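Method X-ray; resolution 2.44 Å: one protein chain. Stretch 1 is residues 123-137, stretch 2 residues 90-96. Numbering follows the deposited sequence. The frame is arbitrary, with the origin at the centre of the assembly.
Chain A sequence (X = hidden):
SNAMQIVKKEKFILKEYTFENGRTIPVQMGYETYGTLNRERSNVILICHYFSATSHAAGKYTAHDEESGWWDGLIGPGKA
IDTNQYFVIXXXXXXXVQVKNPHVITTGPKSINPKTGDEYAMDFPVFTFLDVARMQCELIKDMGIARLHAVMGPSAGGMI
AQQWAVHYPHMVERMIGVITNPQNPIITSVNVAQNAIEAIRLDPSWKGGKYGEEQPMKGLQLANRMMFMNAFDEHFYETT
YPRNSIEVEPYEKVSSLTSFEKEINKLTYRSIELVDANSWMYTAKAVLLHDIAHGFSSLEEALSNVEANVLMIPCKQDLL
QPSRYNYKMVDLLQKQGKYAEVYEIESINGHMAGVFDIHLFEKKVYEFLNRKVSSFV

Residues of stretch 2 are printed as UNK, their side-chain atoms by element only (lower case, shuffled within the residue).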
ATOM      1  N   ASP A 123     -18.618 -14.083  -5.702  1.00 28.24           N
ATOM      2  CA  ASP A 123     -18.870 -15.284  -6.487  1.00 27.84           C
ATOM      3  C   ASP A 123     -18.503 -15.101  -7.972  1.00 27.04           C
ATOM      4  O   ASP A 123     -18.543 -16.066  -8.737  1.00 25.62           O
ATOM      5  CB  ASP A 123     -20.323 -15.756  -6.339  1.00 28.28           C
ATOM      6  CG  ASP A 123     -20.586 -17.091  -7.060  1.00 30.21           C
ATOM      7  OD1 ASP A 123     -19.826 -18.052  -6.827  1.00 28.73           O
ATOM      8  OD2 ASP A 123     -21.520 -17.159  -7.895  1.00 34.44           O
ATOM      9  N   PHE A 124     -18.127 -13.891  -8.401  1.00 26.58           N
ATOM     10  CA  PHE A 124     -17.693 -13.751  -9.792  1.00 26.06           C
ATOM     11  C   PHE A 124     -16.427 -14.561 -10.061  1.00 25.69           C
ATOM     12  O   PHE A 124     -15.556 -14.654  -9.211  1.00 25.39           O
ATOM     13  CB  PHE A 124     -17.481 -12.294 -10.192  1.00 26.46           C
ATOM     14  CG  PHE A 124     -17.443 -12.097 -11.677  1.00 26.48           C
ATOM     15  CD1 PHE A 124     -18.625 -12.021 -12.399  1.00 27.28           C
ATOM     16  CD2 PHE A 124     -16.239 -12.049 -12.351  1.00 25.28           C
ATOM     17  CE1 PHE A 124     -18.618 -11.869 -13.769  1.00 27.88           C
ATOM     18  CE2 PHE A 124     -16.211 -11.894 -13.726  1.00 25.97           C
ATOM     19  CZ  PHE A 124     -17.404 -11.815 -14.445  1.00 27.63           C
ATOM     20  N   PRO A 125     -16.324 -15.174 -11.247  1.00 25.67           N
ATOM     21  CA  PRO A 125     -15.132 -15.980 -11.464  1.00 25.65           C
ATOM     22  C   PRO A 125     -13.900 -15.142 -11.731  1.00 25.33           C
ATOM     23  O   PRO A 125     -13.997 -14.053 -12.272  1.00 24.89           O
ATOM     24  CB  PRO A 125     -15.460 -16.786 -12.721  1.00 25.80           C
ATOM     25  CG  PRO A 125     -16.492 -15.995 -13.426  1.00 26.30           C
ATOM     26  CD  PRO A 125     -17.284 -15.292 -12.356  1.00 25.98           C
ATOM     27  N   VAL A 126     -12.752 -15.681 -11.362  1.00 24.72           N
ATOM     28  CA  VAL A 126     -11.493 -15.098 -11.717  1.00 24.05           C
ATOM     29  C   VAL A 126     -11.359 -15.112 -13.223  1.00 24.90           C
ATOM     30  O   VAL A 126     -11.624 -16.176 -13.881  1.00 25.68           O
ATOM     31  CB  VAL A 126     -10.344 -15.885 -11.093  1.00 24.20           C
ATOM     32  CG1 VAL A 126      -9.008 -15.377 -11.630  1.00 21.22           C
ATOM     33  CG2 VAL A 126     -10.446 -15.806  -9.533  1.00 22.47           C
ATOM     34  N   PHE A 127     -10.967 -13.952 -13.765  1.00 23.84           N
ATOM     35  CA  PHE A 127     -10.657 -13.828 -15.169  1.00 23.68           C
ATOM     36  C   PHE A 127      -9.209 -13.425 -15.410  1.00 23.78           C
ATOM     37  O   PHE A 127      -8.587 -12.778 -14.568  1.00 23.44           O
ATOM     38  CB  PHE A 127     -11.608 -12.820 -15.846  1.00 23.72           C
ATOM     39  CG  PHE A 127     -11.169 -11.370 -15.745  1.00 21.88           C
ATOM     40  CD1 PHE A 127     -10.502 -10.773 -16.791  1.00 20.44           C
ATOM     41  CD2 PHE A 127     -11.452 -10.614 -14.610  1.00 21.49           C
ATOM     42  CE1 PHE A 127     -10.116  -9.453 -16.729  1.00 22.73           C
ATOM     43  CE2 PHE A 127     -11.063  -9.290 -14.514  1.00 20.30           C
ATOM     44  CZ  PHE A 127     -10.386  -8.699 -15.573  1.00 22.16           C
ATOM     45  N   THR A 128      -8.722 -13.783 -16.602  1.00 23.27           N
ATOM     46  CA  THR A 128      -7.435 -13.376 -17.099  1.00 22.79           C
ATOM     47  C   THR A 128      -7.609 -12.582 -18.387  1.00 22.99           C
ATOM     48  O   THR A 128      -8.701 -12.495 -18.951  1.00 22.32           O
ATOM     49  CB  THR A 128      -6.588 -14.590 -17.446  1.00 23.66           C
ATOM     50  OG1 THR A 128      -7.139 -15.255 -18.604  1.00 22.09           O
ATOM     51  CG2 THR A 128      -6.533 -15.527 -16.255  1.00 21.75           C
ATOM     52  N   PHE A 129      -6.524 -12.012 -18.867  1.00 22.86           N
ATOM     53  CA  PHE A 129      -6.569 -11.275 -20.112  1.00 23.12           C
ATOM     54  C   PHE A 129      -6.661 -12.184 -21.294  1.00 23.29           C
ATOM     55  O   PHE A 129      -6.983 -11.745 -22.379  1.00 23.43           O
ATOM     56  CB  PHE A 129      -5.409 -10.271 -20.209  1.00 23.10           C
ATOM     57  CG  PHE A 129      -5.542  -9.143 -19.197  1.00 23.44           C
ATOM     58  CD1 PHE A 129      -6.665  -8.303 -19.221  1.00 22.81           C
ATOM     59  CD2 PHE A 129      -4.606  -8.965 -18.194  1.00 25.08           C
ATOM     60  CE1 PHE A 129      -6.841  -7.304 -18.271  1.00 22.30           C
ATOM     61  CE2 PHE A 129      -4.783  -7.962 -17.240  1.00 25.06           C
ATOM     62  CZ  PHE A 129      -5.914  -7.138 -17.277  1.00 22.66           C
ATOM     63  N   LEU A 130      -6.435 -13.477 -21.085  1.00 24.02           N
ATOM     64  CA  LEU A 130      -6.740 -14.449 -22.124  1.00 23.55           C
ATOM     65  C   LEU A 130      -8.268 -14.602 -22.278  1.00 23.20           C
ATOM     66  O   LEU A 130      -8.771 -14.688 -23.419  1.00 23.52           O
ATOM     67  CB  LEU A 130      -6.052 -15.759 -21.871  1.00 23.06           C
ATOM     68  CG  LEU A 130      -6.376 -16.907 -22.827  1.00 23.95           C
ATOM     69  CD1 LEU A 130      -6.265 -16.480 -24.283  1.00 20.59           C
ATOM     70  CD2 LEU A 130      -5.439 -18.113 -22.473  1.00 20.63           C
ATOM     71  N   ASP A 131      -9.005 -14.572 -21.164  1.00 22.47           N
ATOM     72  CA  ASP A 131     -10.482 -14.584 -21.243  1.00 22.07           C
ATOM     73  C   ASP A 131     -11.002 -13.432 -22.080  1.00 22.41           C
ATOM     74  O   ASP A 131     -11.881 -13.633 -22.916  1.00 22.53           O
ATOM     75  CB  ASP A 131     -11.119 -14.541 -19.877  1.00 21.98           C
ATOM     76  CG  ASP A 131     -10.953 -15.847 -19.124  1.00 22.40           C
ATOM     77  OD1 ASP A 131     -11.323 -16.879 -19.707  1.00 25.34           O
ATOM     78  OD2 ASP A 131     -10.452 -15.853 -17.971  1.00 22.14           O
ATOM     79  N   VAL A 132     -10.400 -12.246 -21.921  1.00 21.63           N
ATOM     80  CA  VAL A 132     -10.807 -11.093 -22.691  1.00 21.25           C
ATOM     81  C   VAL A 132     -10.516 -11.285 -24.212  1.00 22.14           C
ATOM     82  O   VAL A 132     -11.359 -10.965 -25.063  1.00 22.23           O
ATOM     83  CB  VAL A 132     -10.209  -9.775 -22.134  1.00 21.44           C
ATOM     84  CG1 VAL A 132     -10.458  -8.615 -23.098  1.00 17.68           C
ATOM     85  CG2 VAL A 132     -10.775  -9.473 -20.689  1.00 19.76           C
ATOM     86  N   ALA A 133      -9.350 -11.828 -24.526  1.00 21.95           N
ATOM     87  CA  ALA A 133      -8.960 -12.124 -25.885  1.00 22.18           C
ATOM     88  C   ALA A 133      -9.935 -13.177 -26.497  1.00 23.20           C
ATOM     89  O   ALA A 133     -10.339 -13.049 -27.650  1.00 23.34           O
ATOM     90  CB  ALA A 133      -7.495 -12.621 -25.909  1.00 20.54           C
ATOM     91  N   ARG A 134     -10.339 -14.186 -25.731  1.00 24.11           N
ATOM     92  CA  ARG A 134     -11.273 -15.186 -26.268  1.00 25.69           C
ATOM     93  C   ARG A 134     -12.644 -14.568 -26.580  1.00 25.79           C
ATOM     94  O   ARG A 134     -13.232 -14.867 -27.614  1.00 25.70           O
ATOM     95  CB  ARG A 134     -11.441 -16.379 -25.337  1.00 26.38           C
ATOM     96  CG  ARG A 134     -10.104 -17.083 -24.973  1.00 28.93           C
ATOM     97  CD  ARG A 134     -10.186 -18.526 -25.342  1.00 34.32           C
ATOM     98  NE  ARG A 134      -9.033 -19.349 -24.937  1.00 37.43           N
ATOM     99  CZ  ARG A 134      -8.031 -19.725 -25.744  1.00 38.35           C
ATOM    100  NH1 ARG A 134      -7.962 -19.331 -27.032  1.00 37.74           N
ATOM    101  NH2 ARG A 134      -7.077 -20.497 -25.244  1.00 38.72           N
HETATM  102  N   MSE A 135     -13.121 -13.672 -25.718  1.00 26.05           N
HETATM  103  CA  MSE A 135     -14.360 -13.004 -25.989  1.00 26.66           C
HETATM  104  C   MSE A 135     -14.256 -12.106 -27.211  1.00 26.52           C
HETATM  105  O   MSE A 135     -15.094 -12.192 -28.084  1.00 27.49           O
HETATM  106  CB  MSE A 135     -14.819 -12.215 -24.793  1.00 27.12           C
HETATM  107  CG  MSE A 135     -15.396 -13.111 -23.727  1.00 30.78           C
HETATM  108 SE   MSE A 135     -15.614 -12.094 -22.087  0.65 35.97          SE
HETATM  109  CE  MSE A 135     -16.748 -10.645 -22.797  1.00 28.04           C
ATOM    110  N   GLN A 136     -13.224 -11.273 -27.287  1.00 25.38           N
ATOM    111  CA  GLN A 136     -13.015 -10.416 -28.437  1.00 25.13           C
ATOM    112  C   GLN A 136     -12.995 -11.203 -29.767  1.00 25.90           C
ATOM    113  O   GLN A 136     -13.552 -10.772 -30.774  1.00 24.92           O
ATOM    114  CB  GLN A 136     -11.691  -9.697 -28.289  1.00 24.85           C
ATOM    115  CG  GLN A 136     -11.682  -8.571 -27.254  1.00 24.31           C
ATOM    116  CD  GLN A 136     -10.285  -7.988 -27.114  1.00 24.51           C
ATOM    117  OE1 GLN A 136      -9.282  -8.705 -27.236  1.00 18.99           O
ATOM    118  NE2 GLN A 136     -10.211  -6.687 -26.915  1.00 22.76           N
ATOM    119  N   CYS A 137     -12.335 -12.353 -29.747  1.00 26.24           N
ATOM    120  CA  CYS A 137     -12.243 -13.184 -30.902  1.00 26.87           C
ATOM    121  C   CYS A 137     -13.616 -13.684 -31.383  1.00 27.03           C
ATOM    122  O   CYS A 137     -13.851 -13.759 -32.595  1.00 25.68           O
ATOM    123  CB  CYS A 137     -11.341 -14.366 -30.603  1.00 27.65           C
ATOM    124  SG  CYS A 137     -10.990 -15.307 -32.056  1.00 28.19           S
ATOM    125  N   UNK A  90     -12.524  -1.401 -30.652  1.00 23.89           N
ATOM    126  CA  UNK A  90     -12.095  -1.434 -29.272  1.00 24.05           C
ATOM    127  C   UNK A  90     -13.259  -1.866 -28.428  1.00 23.63           C
ATOM    128  O   UNK A  90     -14.370  -1.437 -28.667  1.00 24.33           O
ATOM    129  c   UNK A  90     -11.653  -0.037 -28.869  1.00 24.85           C
ATOM    130  s   UNK A  90     -10.869  -0.000 -27.232  1.00 26.25           S
ATOM    131  N   UNK A  91     -12.990  -2.665 -27.412  1.00 23.27           N
ATOM    132  CA  UNK A  91     -14.018  -3.303 -26.606  1.00 23.17           C
ATOM    133  C   UNK A  91     -13.826  -3.014 -25.110  1.00 23.42           C
ATOM    134  O   UNK A  91     -12.716  -2.730 -24.671  1.00 23.62           O
ATOM    135  c   UNK A  91     -13.965  -4.850 -26.814  1.00 23.04           C
ATOM    136  o   UNK A  91     -12.729  -5.356 -26.304  1.00 24.80           O
ATOM    137  c   UNK A  91     -14.081  -5.235 -28.310  1.00 21.79           C
ATOM    138  N   UNK A  92     -14.895  -3.111 -24.325  1.00 23.09           N
ATOM    139  CA  UNK A  92     -14.783  -3.021 -22.881  1.00 23.33           C
ATOM    140  C   UNK A  92     -14.296  -4.365 -22.282  1.00 23.30           C
ATOM    141  O   UNK A  92     -14.837  -5.406 -22.588  1.00 23.50           O
ATOM    142  c   UNK A  92     -16.747  -1.389 -22.605  1.00 23.58           C
ATOM    143  o   UNK A  92     -17.997  -1.368 -22.711  1.00 24.48           O
ATOM    144  o   UNK A  92     -16.022  -0.378 -22.734  1.00 21.19           O
ATOM    145  c   UNK A  92     -16.142  -2.732 -22.224  1.00 23.71           C
ATOM    146  N   UNK A  93     -13.330  -4.316 -21.374  1.00 22.91           N
ATOM    147  CA  UNK A  93     -12.836  -5.497 -20.700  1.00 22.54           C
ATOM    148  C   UNK A  93     -13.828  -6.021 -19.661  1.00 22.59           C
ATOM    149  O   UNK A  93     -14.614  -5.246 -19.075  1.00 22.07           O
ATOM    150  o   UNK A  93     -10.540  -5.109 -22.192  1.00 24.09           O
ATOM    151  c   UNK A  93     -10.446  -4.804 -21.003  1.00 22.35           C
ATOM    152  n   UNK A  93      -9.390  -4.157 -20.511  1.00 22.06           N
ATOM    153  c   UNK A  93     -11.508  -5.172 -20.030  1.00 22.26           C
ATOM    154  N   UNK A  94     -13.811  -7.332 -19.437  1.00 22.55           N
ATOM    155  CA  UNK A  94     -14.488  -7.915 -18.253  1.00 23.70           C
ATOM    156  C   UNK A  94     -14.122  -7.168 -16.916  1.00 23.09           C
ATOM    157  O   UNK A  94     -13.003  -6.650 -16.768  1.00 22.16           O
ATOM    158  c   UNK A  94     -14.082  -9.388 -18.081  1.00 24.45           C
ATOM    159  c   UNK A  94     -14.691 -10.523 -18.911  1.00 26.41           C
ATOM    160  c   UNK A  94     -16.175 -10.731 -18.521  1.00 25.16           C
ATOM    161  c   UNK A  94     -13.850 -11.791 -18.662  1.00 25.99           C
ATOM    162  N   UNK A  95     -15.065  -7.137 -15.983  1.00 22.46           N
ATOM    163  CA  UNK A  95     -14.911  -6.433 -14.721  1.00 23.12           C
ATOM    164  C   UNK A  95     -14.430  -4.979 -14.871  1.00 24.03           C
ATOM    165  O   UNK A  95     -13.662  -4.482 -14.024  1.00 22.95           O
ATOM    166  c   UNK A  95     -13.943  -7.179 -13.826  1.00 23.50           C
ATOM    167  s   UNK A  95     -14.452  -8.869 -13.527  1.00 23.29           S
ATOM    168  N   UNK A  96     -14.899  -4.297 -15.923  1.00 24.35           N
ATOM    169  CA  UNK A  96     -14.492  -2.931 -16.155  1.00 25.26           C
ATOM    170  C   UNK A  96     -14.737  -2.162 -14.869  1.00 26.24           C
ATOM    171  O   UNK A  96     -15.801  -2.310 -14.263  1.00 27.18           O
ATOM    172  o   UNK A  96     -14.955   0.046 -17.053  1.00 21.98           O
ATOM    173  n   UNK A  96     -13.936  -0.927 -18.808  1.00 24.21           N
ATOM    174  c   UNK A  96     -15.262  -2.305 -17.313  1.00 24.23           C
ATOM    175  c   UNK A  96     -14.698  -0.960 -17.711  1.00 24.93           C
TER

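Position 90 carries one carbon and then one sulfur, unbranched, on a strand that enters from earlier in the chain. Its CA-to-CB bond points away from stretch 1 and it makes no contact there. A single carbon ending in sulfur is cysteine: Cys 90.

At position 91 the strand alternation brings the side chain round toward stretch 1. One carbon carries both an oxygen and a carbon, a branch at CB, and the oxygen lies 2.9 Å from NE2 of Gln 136. That is threonine. Gln 136 NE2 donates to Thr 91 OG1 with an N-H...acceptor angle of 167°, close to straight, and this is the only hydrogen bond between the stretches. The amide is well used, since its OE1 is bonded elsewhere in the structure.

Position 92 has two carbons, the second carrying two oxygens, a carboxylate one carbon removed from CA. The residue is aspartate, Asp 92; it points away, and both its oxygens are hydrogen-bonded elsewhere in the structure.

Position 93 has the same four-atom outline, but the second carbon carries one oxygen and one nitrogen, which makes it asparagine. Its CA-to-CB bond runs sideways to the helix, and the contact is a packing one: Val 132 CG1 sits 3.6 Å from Asn 93 OD1. Val 132 CA and Asn 93 CA are 6.3 Å apart, so helix and loop come close here. Asn 93 also begins a type II beta turn that ends at position 96.

Position 94 shows four carbons, forked at the second, with no heteroatom. It points toward stretch 1 and touches five of its residues, as leucine can. Met 135, a selenomethionine, brings SE to 3.7 Å from Leu 94 CG, and Phe 127 CB is 3.7 Å from Leu 94 CD1. Leu 94 CB lies over one face of the Phe 127 ring, 4.1 Å from its centroid and 14° off the normal, a CH-pi contact. Leu 94 CD2 meets the edge of Phe 124, 4.4 Å from CZ.

Position 95 again has one carbon and one sulfur: cysteine. Its phi/psi of 50/37 belongs to the third residue of the turn, and its side chain points toward stretch 1. Cys 95 SG is 3.5 Å from Phe 124 CE2 and 3.6 Å from Phe 127 CE2, oblique to both rings.

Position 96 has two carbons, the second bearing one oxygen and one nitrogen: asparagine. Asn 96 points away and closes the turn without touching stretch 1.

The contact buries 515 Å² over both sides, and Leu 94 has the largest covered area. The turn presents a leucine and then a cysteine to a pocket built from two phenylalanines before the helix and side chains on its first turns. Thr 128 caps that helix, its OG1 accepting from Asp 131 N at 3.2 Å, while Thr 128 N donates to Asp 131 OD2 at 3.0 Å. The rule is apolar packing at the turn, with one directed polar bond farther along the helix.

Stretch 2 90-96: CTDNLCN
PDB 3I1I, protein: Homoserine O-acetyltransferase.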